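Local coordinates for protein putative Transcriptional Regulator (Rhodococcus sp., PDB 2IA2) that probably binds DNA as an IclR-type transcriptional regulator, pairing an N-terminal helix-turn-helix domain with a C-terminal domain of the kind that senses small effectors, at the interface of chains A and B. Coordinates in Å, arbitrary orientation; residue numbers count along the deposited sequence, not the author numbering. Chains: chain A/B, Putative Transcriptional Regulator.

Contact 1: the interface of chains A and B. Residues chain A 83, 86-87; chain B 30-31, 75-76, 79.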
loop_
_atom_site.group_PDB
_atom_site.type_symbol
_atom_site.label_atom_id
_atom_site.label_comp_id
_atom_site.label_asym_id
_atom_site.label_seq_id
_atom_site.Cartn_x
_atom_site.Cartn_y
_atom_site.Cartn_z
ATOM N N GLY A 83 -0.538 -11.603 1.203
ATOM C CA GLY A 83 -1.413 -10.452 0.891
ATOM C C GLY A 83 -0.749 -9.173 0.380
ATOM O O GLY A 83 -1.431 -8.282 -0.191
ATOM N N TYR A 86 -1.157 -7.206 -3.197
ATOM C CA TYR A 86 -2.428 -6.618 -3.602
ATOM C C TYR A 86 -3.047 -5.705 -2.593
ATOM O O TYR A 86 -3.669 -4.723 -3.005
ATOM C CB TYR A 86 -3.450 -7.636 -4.158
ATOM C CG TYR A 86 -4.269 -8.285 -3.117
ATOM C CD1 TYR A 86 -5.418 -7.641 -2.604
ATOM C CD2 TYR A 86 -3.929 -9.560 -2.625
ATOM C CE1 TYR A 86 -6.208 -8.244 -1.604
ATOM C CE2 TYR A 86 -4.720 -10.176 -1.605
ATOM C CZ TYR A 86 -5.853 -9.506 -1.119
ATOM O OH TYR A 86 -6.650 -10.097 -0.134
ATOM N N LEU A 87 -2.822 -5.945 -1.302
ATOM C CA LEU A 87 -3.310 -5.015 -0.277
ATOM C C LEU A 87 -2.578 -3.681 -0.344
ATOM O O LEU A 87 -3.156 -2.653 -0.065
ATOM C CB LEU A 87 -3.200 -5.637 1.113
ATOM C CG LEU A 87 -4.153 -6.829 1.347
ATOM C CD1 LEU A 87 -3.884 -7.441 2.700
ATOM C CD2 LEU A 87 -5.599 -6.238 1.354
ATOM N N PHE B 30 -5.950 -15.857 -0.572
ATOM C CA PHE B 30 -6.524 -14.599 -1.113
ATOM C C PHE B 30 -5.519 -13.876 -2.034
ATOM O O PHE B 30 -4.395 -13.642 -1.643
ATOM C CB PHE B 30 -6.931 -13.651 0.024
ATOM C CG PHE B 30 -8.104 -14.131 0.868
ATOM C CD1 PHE B 30 -7.914 -15.031 1.905
ATOM C CD2 PHE B 30 -9.395 -13.631 0.643
ATOM C CE1 PHE B 30 -8.976 -15.454 2.709
ATOM C CE2 PHE B 30 -10.476 -14.042 1.434
ATOM C CZ PHE B 30 -10.264 -14.953 2.474
ATOM N N ASP B 31 -5.908 -13.511 -3.250
ATOM C CA ASP B 31 -5.010 -12.740 -4.122
ATOM C C ASP B 31 -5.702 -11.555 -4.836
ATOM O O ASP B 31 -6.849 -11.242 -4.508
ATOM C CB ASP B 31 -4.251 -13.667 -5.079
ATOM C CG ASP B 31 -5.171 -14.499 -5.962
ATOM O OD1 ASP B 31 -6.105 -13.923 -6.553
ATOM O OD2 ASP B 31 -4.933 -15.721 -6.102
ATOM N N LEU B 75 -9.381 -9.962 3.198
ATOM C CA LEU B 75 -8.274 -9.477 4.038
ATOM C C LEU B 75 -8.419 -7.988 4.293
ATOM O O LEU B 75 -8.802 -7.225 3.386
ATOM C CB LEU B 75 -6.915 -9.755 3.393
ATOM C CG LEU B 75 -6.527 -11.200 3.031
ATOM C CD1 LEU B 75 -5.039 -11.260 2.795
ATOM C CD2 LEU B 75 -6.867 -12.114 4.162
ATOM N N THR B 76 -8.087 -7.578 5.516
ATOM C CA THR B 76 -7.993 -6.157 5.836
ATOM C C THR B 76 -6.544 -5.663 5.689
ATOM O O THR B 76 -5.596 -6.493 5.651
ATOM C CB THR B 76 -8.485 -5.835 7.255
ATOM O OG1 THR B 76 -7.506 -6.255 8.198
ATOM C CG2 THR B 76 -9.817 -6.516 7.572
ATOM N N VAL B 79 -3.491 -6.978 7.578
ATOM C CA VAL B 79 -2.638 -8.094 7.035
ATOM C C VAL B 79 -1.263 -7.578 6.553
ATOM O O VAL B 79 -0.252 -8.313 6.642
ATOM C CB VAL B 79 -3.340 -8.906 5.944
ATOM C CG1 VAL B 79 -2.364 -9.888 5.180
ATOM C CG2 VAL B 79 -4.545 -9.717 6.567
HETATM O O HOH W 1 -9.040 -9.297 0.504
#
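A:Tyr86 reaches from the short helix 84-87 across to chain B, its ring lying between the backbone of B:Asp31 and A:Leu87 of its own chain, with its OH extending to B:Leu75. On one face, the carbonyl O of B:Asp31 sits 3.7 Å above the ring plane near the centre; B:Asp31 is poorly ordered, so this face contact is less certain. With chi1 at 86°, CG of A:Tyr86 sits between backbone N and carbonyl carbon, which carries the phenol OH to B:Leu75 and lays the ring face on B:Asp31. The side chains of A:Tyr86 and B:Leu75 meet at about a right angle, OH of A:Tyr86 3.4 Å from CG of B:Leu75. Water 1, in the ring plane, lies 2.6 Å from OH of A:Tyr86 and 2.8 Å from the backbone N of B:Leu75. Beside it, A:Leu87 crosses B:Val79 almost perpendicularly, its CD1 3.6 Å from CB of B:Val79 and also touching CB of B:Leu75. Cutting A:Tyr86 back to an alanine is likely to uncover B:Leu75 and cost water 1 its phenol partner. The patch joins helix 84-87 of chain A to residues 30-31 and 75-79 of chain B and, if this is the biological dimer, may influence how the DNA-binding domains are placed.

Contact 2: the interface of chains A and B. Residues chain A 77, 81; chain B 86, 117, 122, 142.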
loop_
_atom_site.group_PDB
_atom_site.type_symbol
_atom_site.label_atom_id
_atom_site.label_comp_id
_atom_site.label_asym_id
_atom_site.label_seq_id
_atom_site.Cartn_x
_atom_site.Cartn_y
_atom_site.Cartn_z
ATOM N N PRO A 77 11.515 -13.541 3.182
ATOM C CA PRO A 77 10.583 -12.889 2.235
ATOM C C PRO A 77 9.324 -13.653 1.926
ATOM O O PRO A 77 8.453 -13.122 1.257
ATOM C CB PRO A 77 11.417 -12.744 0.934
ATOM C CG PRO A 77 12.602 -13.700 1.115
ATOM C CD PRO A 77 12.843 -13.795 2.592
ATOM N N GLU A 81 4.296 -13.052 0.796
ATOM C CA GLU A 81 3.264 -13.786 0.088
ATOM C C GLU A 81 1.885 -13.685 0.787
ATOM O O GLU A 81 0.828 -13.964 0.194
ATOM C CB GLU A 81 3.757 -15.241 -0.143
ATOM C CG GLU A 81 5.241 -15.226 -0.788
ATOM C CD GLU A 81 5.717 -16.450 -1.644
ATOM O OE1 GLU A 81 4.872 -17.110 -2.301
ATOM O OE2 GLU A 81 6.959 -16.716 -1.682
ATOM N N TYR B 86 8.590 -8.227 8.229
ATOM C CA TYR B 86 9.709 -8.591 7.368
ATOM C C TYR B 86 10.427 -7.350 6.844
ATOM O O TYR B 86 11.604 -7.134 7.136
ATOM C CB TYR B 86 9.229 -9.452 6.198
ATOM C CG TYR B 86 10.287 -9.705 5.147
ATOM C CD1 TYR B 86 11.405 -10.477 5.431
ATOM C CD2 TYR B 86 10.169 -9.170 3.871
ATOM C CE1 TYR B 86 12.375 -10.711 4.475
ATOM C CE2 TYR B 86 11.133 -9.397 2.908
ATOM C CZ TYR B 86 12.234 -10.169 3.215
ATOM O OH TYR B 86 13.196 -10.399 2.260
ATOM N N ASP B 117 15.566 -14.118 -4.602
ATOM C CA ASP B 117 15.029 -15.226 -3.759
ATOM C C ASP B 117 14.901 -16.483 -4.664
ATOM O O ASP B 117 13.845 -16.755 -5.233
ATOM C CB ASP B 117 13.686 -14.856 -3.080
ATOM C CG ASP B 117 13.200 -15.926 -2.035
ATOM O OD1 ASP B 117 14.027 -16.476 -1.261
ATOM O OD2 ASP B 117 11.967 -16.200 -1.980
ATOM N N VAL B 122 12.254 -10.365 -5.709
ATOM C CA VAL B 122 11.091 -9.941 -5.020
ATOM C C VAL B 122 11.236 -8.488 -4.702
ATOM O O VAL B 122 12.273 -8.031 -4.197
ATOM C CB VAL B 122 10.823 -10.817 -3.777
ATOM C CG1 VAL B 122 12.024 -11.005 -3.009
ATOM C CG2 VAL B 122 9.741 -10.188 -2.886
ATOM N N ARG B 142 6.734 -10.966 -7.201
ATOM C CA ARG B 142 7.899 -11.784 -7.504
ATOM C C ARG B 142 7.925 -11.940 -9.013
ATOM O O ARG B 142 6.864 -12.149 -9.634
ATOM C CB ARG B 142 7.805 -13.164 -6.862
ATOM C CG ARG B 142 7.701 -13.153 -5.314
ATOM C CD ARG B 142 7.345 -14.584 -4.798
ATOM N NE ARG B 142 8.420 -15.542 -5.038
ATOM C CZ ARG B 142 9.492 -15.656 -4.265
ATOM N NH1 ARG B 142 9.611 -14.886 -3.173
ATOM N NH2 ARG B 142 10.411 -16.581 -4.546
HETATM O O HOH W 2 7.858 -13.530 -1.486
#
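A:Pro77 lies with its CA over the face of the B:Tyr86 ring, in an IclR-family regulator whose winged helix-turn-helix domain is joined to a C-terminal domain. CA of A:Pro77 is 3.6 Å from the centroid of the B:Tyr86 ring, a CH-pi contact displaced toward the rim, while the pyrrolidine carbons CB, CG and CD gather round the phenol OH. CG of B:Tyr86 stands opposite its backbone N (chi1 172°), presenting the ring's face to the proline as the two side chains cross obliquely. CG of A:Pro77 meets the carboxylate carbon CG of B:Asp117 at 3.9 Å, so the proline is lodged between an aromatic ring and a carboxylate.

A:Glu81, from the same 3-10 helix 77-81, crosses B:Arg142 at about a right angle. Its OE2 stands above one face of the guanidinium and forms a long salt bridge with NH1 of B:Arg142, 3.6 Å away; the carboxylate and guanidinium planes are 26° apart. The edge of that guanidinium is taken by B:Asp117, whose OD2 accepts NH1 and NH2 of B:Arg142 at 2.9 and 3.0 Å. NH1 uses the anti lone pair of OD2, whereas NH2 approaches from above the carboxylate plane. This end-on grip probably fixes the rotation of the guanidinium and holds its face toward A:Glu81. Water 2 lies 2.8 Å from NH1 of B:Arg142 and equally far from the backbone O of A:Pro77, linking both ends of the patch.

Contact 3: the interface of chains A and B. Residues chain A 85, 88-89; chain B 138-141.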
loop_
_atom_site.group_PDB
_atom_site.type_symbol
_atom_site.label_atom_id
_atom_site.label_comp_id
_atom_site.label_asym_id
_atom_site.label_seq_id
_atom_site.Cartn_x
_atom_site.Cartn_y
_atom_site.Cartn_z
ATOM N N SER A 85 1.221 -7.848 -2.045
ATOM C CA SER A 85 1.277 -7.231 -3.342
ATOM C C SER A 85 -0.087 -6.762 -3.800
ATOM O O SER A 85 -0.176 -5.970 -4.707
ATOM C CB SER A 85 1.912 -8.148 -4.386
ATOM O OG SER A 85 1.098 -9.283 -4.511
ATOM N N SER A 88 -1.309 -3.683 -0.759
ATOM C CA SER A 88 -0.513 -2.431 -0.883
ATOM C C SER A 88 -0.884 -1.601 -2.126
ATOM O O SER A 88 -0.541 -0.440 -2.262
ATOM C CB SER A 88 0.998 -2.713 -0.791
ATOM O OG SER A 88 1.451 -3.507 -1.900
ATOM N N SER A 89 -1.698 -2.158 -2.974
ATOM C CA SER A 89 -2.151 -1.442 -4.175
ATOM C C SER A 89 -3.572 -0.837 -4.082
ATOM O O SER A 89 -4.062 -0.280 -5.082
ATOM C CB SER A 89 -2.023 -2.328 -5.396
ATOM O OG SER A 89 -3.039 -3.289 -5.349
ATOM N N THR B 138 3.971 -3.764 -7.275
ATOM C CA THR B 138 3.842 -3.560 -5.863
ATOM C C THR B 138 4.888 -4.332 -5.097
ATOM O O THR B 138 5.349 -5.311 -5.562
ATOM C CB THR B 138 2.471 -3.976 -5.407
ATOM O OG1 THR B 138 2.144 -5.200 -6.012
ATOM C CG2 THR B 138 1.473 -2.960 -5.810
ATOM N N ILE B 139 5.213 -3.872 -3.904
ATOM C CA ILE B 139 6.046 -4.594 -2.960
ATOM C C ILE B 139 5.451 -5.972 -2.751
ATOM O O ILE B 139 4.228 -6.112 -2.772
ATOM C CB ILE B 139 6.182 -3.778 -1.662
ATOM C CG1 ILE B 139 7.010 -2.496 -1.980
ATOM C CG2 ILE B 139 6.861 -4.598 -0.632
ATOM C CD1 ILE B 139 6.944 -1.422 -0.812
ATOM N N GLY B 140 6.309 -6.990 -2.706
ATOM C CA GLY B 140 5.902 -8.383 -2.541
ATOM C C GLY B 140 5.705 -9.104 -3.868
ATOM O O GLY B 140 5.555 -10.363 -3.892
ATOM N N THR B 141 5.688 -8.348 -4.973
ATOM C CA THR B 141 5.591 -8.976 -6.316
ATOM C C THR B 141 6.869 -9.775 -6.615
ATOM O O THR B 141 7.956 -9.322 -6.286
ATOM C CB THR B 141 5.340 -7.962 -7.413
ATOM O OG1 THR B 141 4.114 -7.281 -7.152
ATOM C CG2 THR B 141 5.210 -8.648 -8.850
HETATM O O HOH W 3 3.355 -1.841 -2.904
#
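Across the contact, the hydroxyl OG1 of B:Thr138 donates a hydrogen bond to the backbone O of A:Ser85, 2.8 Å away. The donor lies in the carbonyl plane, on a lone pair, with an angle of 118° at the oxygen. OG1 sits between the backbone N and carbonyl carbon of B:Thr138 (chi1 44°), a setting that directs the hydroxyl to A:Ser85 and CG2 toward A:Ser89.

Within chain B, OG1 of B:Thr141 donates to the backbone O of B:Thr138 at 2.8 Å, tilted from the carbonyl plane. OG1 of B:Thr138 also lies 3.1 Å from OG1 of B:Thr141 as donor, but its one hydrogen can only be shared or alternate between this bond and that to A:Ser85. The pair ties the 138-141 turn together and probably steadies the threonine that faces chain A.

A water-mediated link runs alongside: water 3 is 2.7 Å from OG of A:Ser88 and 2.9 Å from the backbone N of B:Ile139.

In an apolar contact, the methyl CG2 of B:Thr138 touches CB of A:Ser89 at 3.6 Å; CB of A:Ser85 makes carbon-oxygen van der Waals contacts with both threonine hydroxyls.

The patch sets helix 84-87 and the serines after it against loop 138-141 of chain B, which may couple the two chains if this dimer is the biological one.

The three contacts are neighbouring patches of the A-B interface: the centres of their C-alpha atoms lie about 15 Å apart for contacts 1 and 2, and about 10 Å from contact 3 to either. On chain A all draw on residues 77-89, with helix 84-87 serving both contact 1 and contact 3. On chain B they spread from residues 30-79 in contact 1 to residues 86-142 in contacts 2 and 3, where B:Thr141 and B:Arg142 are neighbours in sequence. Residue 86 appears in contact 1 from chain A and in contact 2 from chain B, in different surroundings, in keeping with an asymmetric dimer.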